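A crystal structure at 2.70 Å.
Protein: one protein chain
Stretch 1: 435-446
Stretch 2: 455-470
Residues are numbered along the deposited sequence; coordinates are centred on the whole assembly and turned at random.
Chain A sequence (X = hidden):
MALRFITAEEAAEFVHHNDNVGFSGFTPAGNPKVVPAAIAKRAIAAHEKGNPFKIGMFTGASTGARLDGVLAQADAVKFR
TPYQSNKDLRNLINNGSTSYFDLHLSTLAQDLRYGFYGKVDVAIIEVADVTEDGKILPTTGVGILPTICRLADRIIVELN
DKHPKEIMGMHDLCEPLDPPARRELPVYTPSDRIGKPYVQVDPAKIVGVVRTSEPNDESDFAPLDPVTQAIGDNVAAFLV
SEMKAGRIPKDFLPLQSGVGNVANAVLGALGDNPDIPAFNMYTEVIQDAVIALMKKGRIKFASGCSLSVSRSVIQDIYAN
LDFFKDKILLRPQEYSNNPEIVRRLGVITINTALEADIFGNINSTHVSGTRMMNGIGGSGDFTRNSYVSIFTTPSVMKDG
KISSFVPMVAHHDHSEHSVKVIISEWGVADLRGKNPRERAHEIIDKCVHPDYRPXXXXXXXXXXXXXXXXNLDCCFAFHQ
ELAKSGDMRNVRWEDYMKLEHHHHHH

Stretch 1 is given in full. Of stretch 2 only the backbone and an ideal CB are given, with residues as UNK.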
ATOM      1  N   ASN A 435       6.950  -6.697 -17.293  1.00  6.39           N
ATOM      2  CA  ASN A 435       7.303  -5.286 -17.271  1.00  6.39           C
ATOM      3  C   ASN A 435       6.115  -4.540 -17.877  1.00  6.39           C
ATOM      4  O   ASN A 435       5.122  -5.168 -18.255  1.00  6.39           O
ATOM      5  CB  ASN A 435       8.597  -5.033 -18.072  1.00  6.44           C
ATOM      6  CG  ASN A 435       8.432  -5.263 -19.557  1.00  6.39           C
ATOM      7  OD1 ASN A 435       9.356  -5.040 -20.326  1.00  6.95           O
ATOM      8  ND2 ASN A 435       7.256  -5.706 -19.966  1.00  6.74           N
ATOM      9  N   PRO A 436       6.195  -3.202 -17.984  1.00  6.39           N
ATOM     10  CA  PRO A 436       5.075  -2.438 -18.549  1.00  6.39           C
ATOM     11  C   PRO A 436       4.555  -2.880 -19.916  1.00  6.39           C
ATOM     12  O   PRO A 436       3.353  -3.104 -20.083  1.00  6.39           O
ATOM     13  CB  PRO A 436       5.608  -1.009 -18.544  1.00  6.39           C
ATOM     14  CG  PRO A 436       6.448  -1.002 -17.289  1.00  6.39           C
ATOM     15  CD  PRO A 436       7.209  -2.298 -17.407  1.00  6.39           C
ATOM     16  N   ARG A 437       5.454  -3.019 -20.888  1.00  6.79           N
ATOM     17  CA  ARG A 437       5.057  -3.424 -22.230  1.00  6.91           C
ATOM     18  C   ARG A 437       4.442  -4.814 -22.298  1.00  6.76           C
ATOM     19  O   ARG A 437       3.465  -5.035 -23.023  1.00  6.91           O
ATOM     20  CB  ARG A 437       6.247  -3.354 -23.180  1.00  7.07           C
ATOM     21  CG  ARG A 437       6.541  -1.951 -23.660  1.00  8.85           C
ATOM     22  CD  ARG A 437       7.707  -1.914 -24.633  1.00 10.64           C
ATOM     23  NE  ARG A 437       7.969  -0.546 -25.065  1.00 13.28           N
ATOM     24  CZ  ARG A 437       7.198   0.124 -25.918  1.00 14.27           C
ATOM     25  NH1 ARG A 437       7.508   1.375 -26.251  1.00 15.65           N
ATOM     26  NH2 ARG A 437       6.129  -0.458 -26.455  1.00 13.37           N
ATOM     27  N   GLU A 438       5.010  -5.750 -21.551  1.00  6.39           N
ATOM     28  CA  GLU A 438       4.501  -7.118 -21.545  1.00  6.55           C
ATOM     29  C   GLU A 438       3.128  -7.222 -20.890  1.00  6.58           C
ATOM     30  O   GLU A 438       2.278  -7.991 -21.323  1.00  6.39           O
ATOM     31  CB  GLU A 438       5.496  -8.045 -20.836  1.00  7.85           C
ATOM     32  CG  GLU A 438       6.864  -8.036 -21.492  1.00 10.08           C
ATOM     33  CD  GLU A 438       7.949  -8.612 -20.607  1.00 11.16           C
ATOM     34  OE1 GLU A 438       7.867  -8.438 -19.370  1.00 11.72           O
ATOM     35  OE2 GLU A 438       8.899  -9.223 -21.151  1.00 13.31           O
ATOM     36  N   ARG A 439       2.891  -6.433 -19.851  1.00  6.89           N
ATOM     37  CA  ARG A 439       1.591  -6.515 -19.202  1.00  6.79           C
ATOM     38  C   ARG A 439       0.519  -5.727 -19.981  1.00  6.39           C
ATOM     39  O   ARG A 439      -0.672  -6.005 -19.868  1.00  6.39           O
ATOM     40  CB  ARG A 439       1.702  -6.085 -17.724  1.00  6.39           C
ATOM     41  CG  ARG A 439       1.767  -4.613 -17.442  1.00  6.90           C
ATOM     42  CD  ARG A 439       1.734  -4.400 -15.929  1.00  6.94           C
ATOM     43  NE  ARG A 439       3.044  -4.587 -15.321  1.00  6.58           N
ATOM     44  CZ  ARG A 439       3.922  -3.601 -15.145  1.00  6.60           C
ATOM     45  NH1 ARG A 439       5.105  -3.852 -14.582  1.00  7.49           N
ATOM     46  NH2 ARG A 439       3.609  -2.360 -15.513  1.00  6.39           N
ATOM     47  N   ALA A 440       0.953  -4.773 -20.800  1.00  6.39           N
ATOM     48  CA  ALA A 440       0.018  -4.009 -21.621  1.00  6.39           C
ATOM     49  C   ALA A 440      -0.514  -4.926 -22.731  1.00  6.39           C
ATOM     50  O   ALA A 440      -1.708  -4.944 -23.020  1.00  6.39           O
ATOM     51  CB  ALA A 440       0.714  -2.790 -22.231  1.00  6.39           C
ATOM     52  N   HIS A 441       0.373  -5.692 -23.356  1.00  6.94           N
ATOM     53  CA  HIS A 441      -0.071  -6.598 -24.404  1.00  6.39           C
ATOM     54  C   HIS A 441      -0.943  -7.705 -23.845  1.00  6.39           C
ATOM     55  O   HIS A 441      -1.890  -8.147 -24.488  1.00  7.23           O
ATOM     56  CB  HIS A 441       1.120  -7.187 -25.149  1.00  6.39           C
ATOM     57  CG  HIS A 441       1.663  -6.277 -26.203  1.00  7.04           C
ATOM     58  ND1 HIS A 441       2.869  -5.625 -26.077  1.00  7.03           N
ATOM     59  CD2 HIS A 441       1.145  -5.887 -27.392  1.00  6.96           C
ATOM     60  CE1 HIS A 441       3.074  -4.874 -27.145  1.00  6.61           C
ATOM     61  NE2 HIS A 441       2.043  -5.016 -27.958  1.00  7.12           N
ATOM     62  N   GLU A 442      -0.632  -8.150 -22.639  1.00  6.39           N
ATOM     63  CA  GLU A 442      -1.431  -9.187 -22.001  1.00  6.63           C
ATOM     64  C   GLU A 442      -2.818  -8.623 -21.696  1.00  6.39           C
ATOM     65  O   GLU A 442      -3.826  -9.253 -21.990  1.00  6.39           O
ATOM     66  CB  GLU A 442      -0.745  -9.650 -20.713  1.00  6.59           C
ATOM     67  CG  GLU A 442      -1.494 -10.724 -19.940  1.00  6.97           C
ATOM     68  CD  GLU A 442      -1.590 -12.046 -20.678  1.00  8.35           C
ATOM     69  OE1 GLU A 442      -2.077 -13.019 -20.061  1.00  8.28           O
ATOM     70  OE2 GLU A 442      -1.189 -12.113 -21.858  1.00  7.17           O
ATOM     71  N   ILE A 443      -2.868  -7.429 -21.116  1.00  6.39           N
ATOM     72  CA  ILE A 443      -4.138  -6.790 -20.784  1.00  6.39           C
ATOM     73  C   ILE A 443      -4.963  -6.503 -22.033  1.00  6.40           C
ATOM     74  O   ILE A 443      -6.180  -6.631 -22.031  1.00  6.39           O
ATOM     75  CB  ILE A 443      -3.929  -5.452 -20.036  1.00  6.39           C
ATOM     76  CG1 ILE A 443      -3.368  -5.712 -18.633  1.00  6.41           C
ATOM     77  CG2 ILE A 443      -5.251  -4.689 -19.944  1.00  6.39           C
ATOM     78  CD1 ILE A 443      -3.060  -4.458 -17.848  1.00  6.39           C
ATOM     79  N   ILE A 444      -4.295  -6.098 -23.099  1.00  6.52           N
ATOM     80  CA  ILE A 444      -4.968  -5.787 -24.353  1.00  6.39           C
ATOM     81  C   ILE A 444      -5.588  -7.024 -25.000  1.00  6.82           C
ATOM     82  O   ILE A 444      -6.754  -7.023 -25.375  1.00  6.39           O
ATOM     83  CB  ILE A 444      -3.969  -5.129 -25.341  1.00  6.39           C
ATOM     84  CG1 ILE A 444      -3.583  -3.744 -24.819  1.00  6.39           C
ATOM     85  CG2 ILE A 444      -4.579  -5.015 -26.727  1.00  6.39           C
ATOM     86  CD1 ILE A 444      -2.521  -3.053 -25.627  1.00  6.59           C
ATOM     87  N   ASP A 445      -4.796  -8.085 -25.107  1.00  6.39           N
ATOM     88  CA  ASP A 445      -5.230  -9.337 -25.719  1.00  6.39           C
ATOM     89  C   ASP A 445      -6.259 -10.140 -24.921  1.00  6.49           C
ATOM     90  O   ASP A 445      -7.096 -10.833 -25.503  1.00  6.57           O
ATOM     91  CB  ASP A 445      -4.011 -10.224 -25.975  1.00  6.39           C
ATOM     92  CG  ASP A 445      -3.054  -9.626 -26.981  1.00  8.12           C
ATOM     93  OD1 ASP A 445      -1.938 -10.166 -27.115  1.00  9.11           O
ATOM     94  OD2 ASP A 445      -3.409  -8.626 -27.646  1.00  9.11           O
ATOM     95  N   LYS A 446      -6.204 -10.047 -23.595  1.00  6.88           N
ATOM     96  CA  LYS A 446      -7.101 -10.826 -22.746  1.00  6.39           C
ATOM     97  C   LYS A 446      -8.289 -10.127 -22.099  1.00  6.39           C
ATOM     98  O   LYS A 446      -9.347 -10.732 -21.950  1.00  6.39           O
ATOM     99  CB  LYS A 446      -6.289 -11.504 -21.638  1.00  6.43           C
ATOM    100  CG  LYS A 446      -5.098 -12.340 -22.109  1.00  6.66           C
ATOM    101  CD  LYS A 446      -5.486 -13.372 -23.177  1.00  6.39           C
ATOM    102  CE  LYS A 446      -4.768 -14.714 -22.937  1.00  6.39           C
ATOM    103  NZ  LYS A 446      -3.294 -14.608 -22.798  1.00  6.39           N
ATOM    104  N   UNK A 455      -6.565   0.119 -31.043  1.00  6.39           N
ATOM    105  CA  UNK A 455      -6.254   1.496 -30.695  1.00  6.39           C
ATOM    106  C   UNK A 455      -5.223   1.549 -29.564  1.00  6.39           C
ATOM    107  O   UNK A 455      -4.312   2.377 -29.573  1.00  7.13           O
ATOM    108  CB  UNK A 455      -7.527   2.243 -30.293  1.00  6.39           C
ATOM    109  N   UNK A 456      -5.359   0.657 -28.587  1.00  6.39           N
ATOM    110  CA  UNK A 456      -4.406   0.627 -27.487  1.00  6.39           C
ATOM    111  C   UNK A 456      -3.094  -0.017 -27.938  1.00  6.39           C
ATOM    112  O   UNK A 456      -2.051   0.210 -27.330  1.00  6.39           O
ATOM    113  CB  UNK A 456      -4.991  -0.128 -26.292  1.00  6.39           C
ATOM    114  N   UNK A 457      -3.144  -0.817 -29.006  1.00  6.73           N
ATOM    115  CA  UNK A 457      -1.931  -1.436 -29.526  1.00  6.39           C
ATOM    116  C   UNK A 457      -1.157  -0.346 -30.254  1.00  7.07           C
ATOM    117  O   UNK A 457       0.069  -0.318 -30.220  1.00  6.62           O
ATOM    118  CB  UNK A 457      -2.243  -2.618 -30.447  1.00  6.39           C
ATOM    119  N   UNK A 458      -1.886   0.550 -30.914  1.00  6.78           N
ATOM    120  CA  UNK A 458      -1.275   1.667 -31.632  1.00  6.42           C
ATOM    121  C   UNK A 458      -0.659   2.667 -30.656  1.00  7.01           C
ATOM    122  O   UNK A 458       0.299   3.370 -30.988  1.00  6.98           O
ATOM    123  CB  UNK A 458      -2.310   2.363 -32.518  1.00  6.42           C
ATOM    124  N   UNK A 459      -1.212   2.734 -29.451  1.00  6.53           N
ATOM    125  CA  UNK A 459      -0.703   3.644 -28.436  1.00  6.39           C
ATOM    126  C   UNK A 459       0.697   3.236 -28.009  1.00  6.95           C
ATOM    127  O   UNK A 459       1.511   4.080 -27.635  1.00  7.27           O
ATOM    128  CB  UNK A 459      -1.639   3.680 -27.226  1.00  6.39           C
ATOM    129  N   UNK A 460       0.977   1.939 -28.059  1.00  7.30           N
ATOM    130  CA  UNK A 460       2.287   1.427 -27.668  1.00  7.98           C
ATOM    131  C   UNK A 460       3.351   1.629 -28.745  1.00  8.47           C
ATOM    132  O   UNK A 460       4.538   1.365 -28.518  1.00  8.92           O
ATOM    133  CB  UNK A 460       2.179  -0.061 -27.330  1.00  7.98           C
ATOM    134  N   UNK A 461       2.931   2.099 -29.915  1.00  9.73           N
ATOM    135  CA  UNK A 461       3.863   2.330 -31.009  1.00 10.20           C
ATOM    136  C   UNK A 461       3.922   3.790 -31.417  1.00 10.46           C
ATOM    137  O   UNK A 461       4.066   4.087 -32.602  1.00  9.81           O
ATOM    138  CB  UNK A 461       3.478   1.473 -32.216  1.00 10.20           C
ATOM    139  N   UNK A 462       3.817   4.699 -30.450  1.00 11.46           N
ATOM    140  CA  UNK A 462       3.838   6.123 -30.758  1.00 11.08           C
ATOM    141  C   UNK A 462       5.211   6.761 -30.628  1.00 11.30           C
ATOM    142  O   UNK A 462       5.329   7.990 -30.562  1.00 13.22           O
ATOM    143  CB  UNK A 462       2.855   6.857 -29.844  1.00 11.08           C
ATOM    144  N   UNK A 463       6.245   5.926 -30.592  1.00 10.73           N
ATOM    145  CA  UNK A 463       7.605   6.428 -30.501  1.00 10.62           C
ATOM    146  C   UNK A 463       8.163   6.798 -29.138  1.00 10.88           C
ATOM    147  O   UNK A 463       9.306   7.247 -29.053  1.00 11.63           O
ATOM    148  CB  UNK A 463       7.705   7.668 -31.391  1.00 10.62           C
ATOM    149  N   UNK A 464       7.390   6.614 -28.072  1.00 11.87           N
ATOM    150  CA  UNK A 464       7.863   6.955 -26.735  1.00 11.74           C
ATOM    151  C   UNK A 464       8.985   6.027 -26.267  1.00 12.74           C
ATOM    152  O   UNK A 464       8.904   4.803 -26.408  1.00 13.60           O
ATOM    153  CB  UNK A 464       6.700   6.905 -25.742  1.00 11.74           C
ATOM    154  N   UNK A 465      10.040   6.613 -25.713  1.00 13.02           N
ATOM    155  CA  UNK A 465      11.166   5.837 -25.216  1.00 14.03           C
ATOM    156  C   UNK A 465      11.160   5.694 -23.698  1.00 12.57           C
ATOM    157  O   UNK A 465      10.764   6.619 -22.974  1.00 13.27           O
ATOM    158  CB  UNK A 465      12.478   6.483 -25.666  1.00 14.03           C
ATOM    159  N   UNK A 466      11.586   4.528 -23.217  1.00 11.56           N
ATOM    160  CA  UNK A 466      11.641   4.317 -21.785  1.00  9.41           C
ATOM    161  C   UNK A 466      10.933   3.088 -21.260  1.00  8.27           C
ATOM    162  O   UNK A 466      10.260   2.371 -21.997  1.00  8.00           O
ATOM    163  CB  UNK A 466      11.058   5.546 -21.085  1.00  9.41           C
ATOM    164  N   UNK A 467      11.117   2.847 -19.965  1.00  7.28           N
ATOM    165  CA  UNK A 467      10.504   1.730 -19.253  1.00  6.78           C
ATOM    166  C   UNK A 467       8.982   1.721 -19.459  1.00  6.39           C
ATOM    167  O   UNK A 467       8.398   0.681 -19.750  1.00  6.39           O
ATOM    168  CB  UNK A 467      10.838   1.805 -17.762  1.00  6.78           C
ATOM    169  N   UNK A 468       8.349   2.881 -19.331  1.00  6.39           N
ATOM    170  CA  UNK A 468       6.898   2.987 -19.493  1.00  7.01           C
ATOM    171  C   UNK A 468       6.553   3.903 -20.673  1.00  6.70           C
ATOM    172  O   UNK A 468       6.815   5.110 -20.636  1.00  6.39           O
ATOM    173  CB  UNK A 468       6.254   3.511 -18.208  1.00  7.01           C
ATOM    174  N   UNK A 469       5.962   3.328 -21.737  1.00  6.39           N
ATOM    175  CA  UNK A 469       5.558   4.018 -22.966  1.00  6.39           C
ATOM    176  C   UNK A 469       4.368   4.974 -22.860  1.00  7.79           C
ATOM    177  O   UNK A 469       3.487   4.957 -23.727  1.00  6.39           O
ATOM    178  CB  UNK A 469       5.229   2.965 -24.026  1.00  6.39           C
ATOM    179  N   UNK A 470       4.327   5.804 -21.821  1.00  7.27           N
ATOM    180  CA  UNK A 470       3.226   6.766 -21.679  1.00  6.39           C
ATOM    181  C   UNK A 470       3.524   8.012 -22.510  1.00  6.39           C
ATOM    182  O   UNK A 470       4.619   8.572 -22.439  1.00  6.39           O
ATOM    183  CB  UNK A 470       3.013   7.140 -20.211  1.00  6.39           C
TER

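Stretch 1 is a helix from Pro436 to Lys446; the helical start of stretch 2 runs nearly antiparallel to it, at 170°, with axes 10.3 Å apart at closest approach. Position 455 has nothing of stretch 1 near its CB, so this contact sets no rule; it is Leu455.

Position 456 points toward the partner, its CB 3.9 Å from Ile444 CD1. An aliphatic side chain would suit, among others; it is Leu456, whose CB makes that contact.

Position 457 points sideways, its CB 4.8 Å from Ile444 CD1, with the carboxylate of Asp445 further off. A long basic side chain, lysine or arginine, could cross the isoleucine and reach the charge. Arg457 does so: CG packs 3.8 Å from Ile444 CG2, which also lies over one face of the guanidinium, while NH2 donates to Asp445 OD2 at 3.1 Å, a salt bridge made at the guanidinium edge.

Positions 458 and 459 meet nothing here, and many residues would serve. They are Gln458 and Tyr459, the latter using its OH within its own stretch.

Position 460 points toward a hollow lined by Ala440, His441 and Ile444, with its CB 4.1 Å from Arg437 NH2. The small alanine leaves room for a medium aliphatic such as leucine or methionine. Leu460 fills it: CD1 lies 3.9 Å from both Ala440 CB and Ile444 CD1, and sits over the face of the His441 ring in a CH-pi contact, 4.0 Å from its centroid. The backbone adds its own bond: Arg437 NH2 donates to Leu460 O at 3.2 Å, nearly straight at 171°.

At 461 and 462 stretch 1 leaves the choice open; they are Glu461 and Leu462. At 463, phi/psi of 83/2 would jam a CB against the preceding carbonyl, calling for glycine: Gly463. Position 464 points sideways and tolerates many residues; Val464 O lies 3.7 Å from Arg437 NH1 at the guanidinium edge. Position 465 points away, so many would serve; it is Lys465. At 466, phi/psi of 127/173 again demands glycine, Gly466.

Position 467 points sideways, CB 5.2 Å from Pro436 CG, so a longer chain could bend in; Gln467 does, its end packing against Pro436. Position 468 points away, so stretch 1 sets little limit on size or kind; Thr468 OG1 still comes 3.7 Å from Pro436 CG.

Position 469 points toward Arg437, CB 3.6 Å from NH1, where a compact apolar group could cover the flat guanidinium. Pro469 does, CG 3.3 Å from Arg437 CZ over one face. Position 470 is out of reach, its choice open; Gln470 OE1 accepts from Tyr459 OH at 2.5 Å.

Stretch 2, residues 455-470: LLRQYLELGVKGQTPQ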
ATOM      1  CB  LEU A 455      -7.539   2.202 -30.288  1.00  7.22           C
ATOM      2  CG  LEU A 455      -7.693   3.706 -30.521  1.00  6.61           C
ATOM      3  CD1 LEU A 455      -7.127   4.124 -31.872  1.00  8.25           C
ATOM      4  CD2 LEU A 455      -9.180   4.040 -30.423  1.00  7.27           C
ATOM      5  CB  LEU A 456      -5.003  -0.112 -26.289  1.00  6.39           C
ATOM      6  CG  LEU A 456      -6.142   0.671 -25.619  1.00  6.39           C
ATOM      7  CD1 LEU A 456      -6.841  -0.204 -24.594  1.00  6.39           C
ATOM      8  CD2 LEU A 456      -5.584   1.953 -24.965  1.00  6.39           C
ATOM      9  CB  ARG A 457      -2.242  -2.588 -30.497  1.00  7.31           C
ATOM     10  CG  ARG A 457      -2.759  -3.847 -29.853  1.00  7.59           C
ATOM     11  CD  ARG A 457      -2.736  -5.024 -30.823  1.00  9.19           C
ATOM     12  NE  ARG A 457      -3.429  -6.199 -30.281  1.00 12.92           N
ATOM     13  CZ  ARG A 457      -4.679  -6.550 -30.582  1.00 14.81           C
ATOM     14  NH1 ARG A 457      -5.398  -5.829 -31.432  1.00 12.96           N
ATOM     15  NH2 ARG A 457      -5.215  -7.623 -30.017  1.00 13.56           N
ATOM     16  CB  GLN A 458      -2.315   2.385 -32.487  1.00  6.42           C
ATOM     17  CG  GLN A 458      -2.750   1.620 -33.721  1.00  8.41           C
ATOM     18  CD  GLN A 458      -3.781   2.385 -34.537  1.00  9.40           C
ATOM     19  OE1 GLN A 458      -4.845   2.738 -34.031  1.00  9.07           O
ATOM     20  NE2 GLN A 458      -3.470   2.642 -35.800  1.00 10.50           N
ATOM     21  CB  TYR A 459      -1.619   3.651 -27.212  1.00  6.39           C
ATOM     22  CG  TYR A 459      -1.161   4.599 -26.130  1.00  6.39           C
ATOM     23  CD1 TYR A 459      -1.329   5.977 -26.265  1.00  6.39           C
ATOM     24  CD2 TYR A 459      -0.523   4.122 -24.983  1.00  6.39           C
ATOM     25  CE1 TYR A 459      -0.871   6.857 -25.283  1.00  6.39           C
ATOM     26  CE2 TYR A 459      -0.059   4.992 -23.994  1.00  6.39           C
ATOM     27  CZ  TYR A 459      -0.238   6.354 -24.154  1.00  6.59           C
ATOM     28  OH  TYR A 459       0.225   7.195 -23.183  1.00  6.41           O
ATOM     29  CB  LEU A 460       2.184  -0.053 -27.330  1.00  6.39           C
ATOM     30  CG  LEU A 460       1.381  -0.349 -26.067  1.00  6.80           C
ATOM     31  CD1 LEU A 460       1.133  -1.856 -25.957  1.00  6.39           C
ATOM     32  CD2 LEU A 460       2.144   0.188 -24.844  1.00  7.34           C
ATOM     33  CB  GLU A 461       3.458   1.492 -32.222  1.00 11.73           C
ATOM     34  CG  GLU A 461       3.312   0.003 -31.933  1.00 13.77           C
ATOM     35  CD  GLU A 461       4.597  -0.637 -31.404  1.00 17.19           C
ATOM     36  OE1 GLU A 461       4.556  -1.848 -31.069  1.00 17.64           O
ATOM     37  OE2 GLU A 461       5.645   0.058 -31.323  1.00 18.52           O
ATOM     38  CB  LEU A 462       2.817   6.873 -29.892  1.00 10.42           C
ATOM     39  CG  LEU A 462       1.344   6.531 -30.175  1.00 10.11           C
ATOM     40  CD1 LEU A 462       0.413   7.453 -29.376  1.00  8.90           C
ATOM     41  CD2 LEU A 462       1.069   6.670 -31.667  1.00  8.52           C
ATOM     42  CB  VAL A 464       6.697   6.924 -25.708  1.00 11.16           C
ATOM     43  CG1 VAL A 464       7.228   7.196 -24.301  1.00 10.64           C
ATOM     44  CG2 VAL A 464       5.665   7.960 -26.075  1.00 10.27           C
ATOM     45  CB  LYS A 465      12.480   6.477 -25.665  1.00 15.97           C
ATOM     46  CG  LYS A 465      12.767   6.274 -27.147  1.00 19.47           C
ATOM     47  CD  LYS A 465      14.030   6.979 -27.598  1.00 21.55           C
ATOM     48  CE  LYS A 465      14.290   6.716 -29.076  1.00 22.58           C
ATOM     49  NZ  LYS A 465      13.150   7.153 -29.926  1.00 23.09           N
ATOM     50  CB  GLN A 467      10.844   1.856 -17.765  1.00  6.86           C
ATOM     51  CG  GLN A 467      10.012   1.021 -16.812  1.00  6.39           C
ATOM     52  CD  GLN A 467      10.374  -0.454 -16.821  1.00  7.30           C
ATOM     53  OE1 GLN A 467       9.854  -1.228 -16.024  1.00  9.27           O
ATOM     54  NE2 GLN A 467      11.259  -0.846 -17.726  1.00  7.36           N
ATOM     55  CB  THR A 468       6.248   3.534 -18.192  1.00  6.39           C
ATOM     56  OG1 THR A 468       6.612   2.691 -17.087  1.00  6.39           O
ATOM     57  CG2 THR A 468       4.733   3.572 -18.318  1.00  6.92           C
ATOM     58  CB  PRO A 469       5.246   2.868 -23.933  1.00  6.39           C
ATOM     59  CG  PRO A 469       5.897   1.671 -23.324  1.00  6.39           C
ATOM     60  CD  PRO A 469       5.704   1.884 -21.859  1.00  6.39           C
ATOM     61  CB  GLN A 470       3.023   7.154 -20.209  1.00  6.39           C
ATOM     62  CG  GLN A 470       2.296   6.110 -19.386  1.00  6.99           C
ATOM     63  CD  GLN A 470       0.816   6.025 -19.711  1.00  6.49           C
ATOM     64  OE1 GLN A 470       0.388   6.355 -20.809  1.00  6.39           O
ATOM     65  NE2 GLN A 470       0.030   5.563 -18.758  1.00  7.40           N
TER
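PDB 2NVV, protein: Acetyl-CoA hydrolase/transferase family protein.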